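Local coordinates for nucleoside kinase (Methanococcus jannaschii, PDB 2C4E), which transfers phosphate from ATP to a wide range of nucleosides, most actively inosine, guanosine and cytidine, using magnesium or manganese, at residues Leu197-Glu200 against Ile201-Leu205. Numbering follows the deposited sequence.
Sequences LNFE and IDDYL
Phe-199 and Asp-203 meet where the chain, extended at Phe-199 and Glu-200, enters helix 201-205 at Ile-201 with Glu-200 at the N-cap, just after Asn-198, at positive phi, has brought helix 187-197 to an end. Asp-203, at N3, supplies one half of a capping box: the N-H of Glu-200 meets Asp-203 OD2 at 2.9 Å in a nearly straight bond (165°), entering the anti lone pair of the carboxylate. Asp-203 holds CG anti to its own carbonyl carbon (chi1 -59°), which places CG beside the backbone N and carries the carboxylate back to the amide of Glu-200. The carbonyl oxygen of Glu-200 starts the helical bonding, accepting two weak bonds from the backbone N of Asp-203 and of Tyr-204.

The ring of Phe-199 packs against the same Asp-203. One face takes CB of Asp-203, 3.6 Å from the centroid, as a CH-pi contact; CB of Leu-197 lies over the opposite face, near the rim. The edge of this ring turns to the face of Tyr-204 in a T-shaped pair, planes at 89°, with Phe-199 CD1 over the centre of the tyrosine. Leu-197 CD1 lies 4.1 Å from Tyr-204 CE2, while the hydroxyl of Tyr-204 hydrogen-bonds with Ser-194 OG. The turn thus links helices 187-197 and 201-205 and packs against Leu-174 and Ile-177 of helix 170-178.

Asp-203 joins polar cap and aromatic cluster, consistent with a role in setting the helix start. With Glu-200 OE1 4.1 Å from Asp-203 OD2, the two acids probably disfavour each other's ionisation, a cost the N-H donated to Asp-203 should partly offset.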
ATOM      1  N   LEU A 197       0.874 -14.190 -32.037  1.00 23.66           N
ATOM      2  CA  LEU A 197      -0.108 -14.448 -33.095  1.00 23.60           C
ATOM      3  C   LEU A 197       0.512 -14.900 -34.434  1.00 24.20           C
ATOM      4  O   LEU A 197      -0.211 -15.342 -35.329  1.00 24.08           O
ATOM      5  CB  LEU A 197      -0.946 -13.186 -33.338  1.00 24.22           C
ATOM      6  CG  LEU A 197      -1.785 -12.665 -32.171  1.00 24.13           C
ATOM      7  CD1 LEU A 197      -2.186 -11.207 -32.375  1.00 25.22           C
ATOM      8  CD2 LEU A 197      -3.030 -13.509 -31.983  1.00 26.08           C
ATOM      9  N   ASN A 198       1.840 -14.811 -34.554  1.00 24.10           N
ATOM     10  CA  ASN A 198       2.553 -14.854 -35.842  1.00 24.51           C
ATOM     11  C   ASN A 198       1.901 -13.893 -36.840  1.00 24.06           C
ATOM     12  O   ASN A 198       1.662 -14.233 -37.997  1.00 24.32           O
ATOM     13  CB  ASN A 198       2.685 -16.281 -36.418  1.00 25.26           C
ATOM     14  CG  ASN A 198       3.625 -16.350 -37.632  1.00 26.89           C
ATOM     15  OD1 ASN A 198       4.635 -15.639 -37.712  1.00 28.36           O
ATOM     16  ND2 ASN A 198       3.290 -17.214 -38.585  1.00 30.61           N
ATOM     17  N   PHE A 199       1.633 -12.682 -36.367  1.00 22.81           N
ATOM     18  CA  PHE A 199       1.041 -11.633 -37.196  1.00 22.65           C
ATOM     19  C   PHE A 199       2.072 -10.629 -37.662  1.00 22.61           C
ATOM     20  O   PHE A 199       2.928 -10.197 -36.891  1.00 22.21           O
ATOM     21  CB  PHE A 199      -0.014 -10.870 -36.395  1.00 22.67           C
ATOM     22  CG  PHE A 199      -1.409 -11.428 -36.501  1.00 22.69           C
ATOM     23  CD1 PHE A 199      -2.496 -10.618 -36.200  1.00 24.88           C
ATOM     24  CD2 PHE A 199      -1.648 -12.749 -36.859  1.00 23.80           C
ATOM     25  CE1 PHE A 199      -3.783 -11.106 -36.262  1.00 24.57           C
ATOM     26  CE2 PHE A 199      -2.962 -13.228 -36.931  1.00 24.65           C
ATOM     27  CZ  PHE A 199      -4.012 -12.400 -36.641  1.00 25.34           C
ATOM     28  N   GLU A 200       1.964 -10.250 -38.929  1.00 22.62           N
ATOM     29  CA  GLU A 200       2.558  -9.034 -39.446  1.00 23.08           C
ATOM     30  C   GLU A 200       1.434  -7.990 -39.493  1.00 22.98           C
ATOM     31  O   GLU A 200       0.266  -8.296 -39.212  1.00 23.08           O
ATOM     32  CB  GLU A 200       3.142  -9.267 -40.844  1.00 23.19           C
ATOM     33  CG  GLU A 200       4.320 -10.233 -40.882  1.00 25.52           C
ATOM     34  CD  GLU A 200       4.636 -10.714 -42.293  1.00 29.10           C
ATOM     35  OE1 GLU A 200       3.811 -11.462 -42.865  1.00 33.54           O
ATOM     36  OE2 GLU A 200       5.701 -10.344 -42.838  1.00 29.15           O
ATOM     37  N   ILE A 201       1.796  -6.758 -39.829  1.00 23.16           N
ATOM     38  CA  ILE A 201       0.848  -5.652 -39.849  1.00 23.78           C
ATOM     39  C   ILE A 201      -0.375  -5.983 -40.701  1.00 23.54           C
ATOM     40  O   ILE A 201      -1.504  -5.713 -40.296  1.00 23.49           O
ATOM     41  CB  ILE A 201       1.562  -4.356 -40.315  1.00 24.25           C
ATOM     42  CG1 ILE A 201       2.395  -3.804 -39.145  1.00 25.26           C
ATOM     43  CG2 ILE A 201       0.550  -3.293 -40.781  1.00 25.11           C
ATOM     44  CD1 ILE A 201       3.588  -2.989 -39.547  1.00 26.72           C
ATOM     45  N   ASP A 202      -0.158  -6.593 -41.860  1.00 23.94           N
ATOM     46  CA  ASP A 202      -1.255  -6.866 -42.788  1.00 24.07           C
ATOM     47  C   ASP A 202      -2.255  -7.862 -42.200  1.00 23.69           C
ATOM     48  O   ASP A 202      -3.453  -7.793 -42.509  1.00 22.15           O
ATOM     49  CB  ASP A 202      -0.723  -7.365 -44.138  1.00 24.68           C
ATOM     50  CG  ASP A 202      -0.168  -6.243 -45.004  1.00 26.64           C
ATOM     51  OD1 ASP A 202       0.258  -6.528 -46.136  1.00 30.37           O
ATOM     52  OD2 ASP A 202      -0.111  -5.049 -44.648  1.00 32.01           O
ATOM     53  N   ASP A 203      -1.770  -8.784 -41.364  1.00 22.87           N
ATOM     54  CA  ASP A 203      -2.669  -9.689 -40.638  1.00 22.88           C
ATOM     55  C   ASP A 203      -3.592  -8.967 -39.663  1.00 22.08           C
ATOM     56  O   ASP A 203      -4.753  -9.330 -39.550  1.00 21.83           O
ATOM     57  CB  ASP A 203      -1.896 -10.772 -39.898  1.00 23.04           C
ATOM     58  CG  ASP A 203      -1.049 -11.607 -40.828  1.00 23.95           C
ATOM     59  OD1 ASP A 203      -1.620 -12.387 -41.623  1.00 24.16           O
ATOM     60  OD2 ASP A 203       0.196 -11.539 -40.855  1.00 22.65           O
ATOM     61  N   TYR A 204      -3.077  -7.984 -38.927  1.00 21.42           N
ATOM     62  CA  TYR A 204      -3.950  -7.152 -38.103  1.00 21.81           C
ATOM     63  C   TYR A 204      -4.975  -6.454 -38.954  1.00 22.36           C
ATOM     64  O   TYR A 204      -6.147  -6.360 -38.571  1.00 21.85           O
ATOM     65  CB  TYR A 204      -3.172  -6.091 -37.348  1.00 21.25           C
ATOM     66  CG  TYR A 204      -2.319  -6.637 -36.252  1.00 21.66           C
ATOM     67  CD1 TYR A 204      -0.964  -6.871 -36.458  1.00 21.40           C
ATOM     68  CD2 TYR A 204      -2.847  -6.901 -34.998  1.00 21.54           C
ATOM     69  CE1 TYR A 204      -0.162  -7.367 -35.450  1.00 22.59           C
ATOM     70  CE2 TYR A 204      -2.058  -7.388 -33.979  1.00 21.31           C
ATOM     71  CZ  TYR A 204      -0.708  -7.624 -34.209  1.00 21.10           C
ATOM     72  OH  TYR A 204       0.096  -8.099 -33.195  1.00 20.96           O
ATOM     73  N   LEU A 205      -4.545  -5.942 -40.097  1.00 22.32           N
ATOM     74  CA  LEU A 205      -5.426  -5.099 -40.905  1.00 23.41           C
ATOM     75  C   LEU A 205      -6.505  -5.889 -41.647  1.00 23.68           C
ATOM     76  O   LEU A 205      -7.435  -5.296 -42.178  1.00 23.98           O
ATOM     77  CB  LEU A 205      -4.613  -4.257 -41.887  1.00 24.00           C
ATOM     78  CG  LEU A 205      -3.711  -3.209 -41.227  1.00 25.63           C
ATOM     79  CD1 LEU A 205      -2.780  -2.606 -42.268  0.20 24.78           C
ATOM     80  CD2 LEU A 205      -4.529  -2.141 -40.561  1.00 26.62           C
TER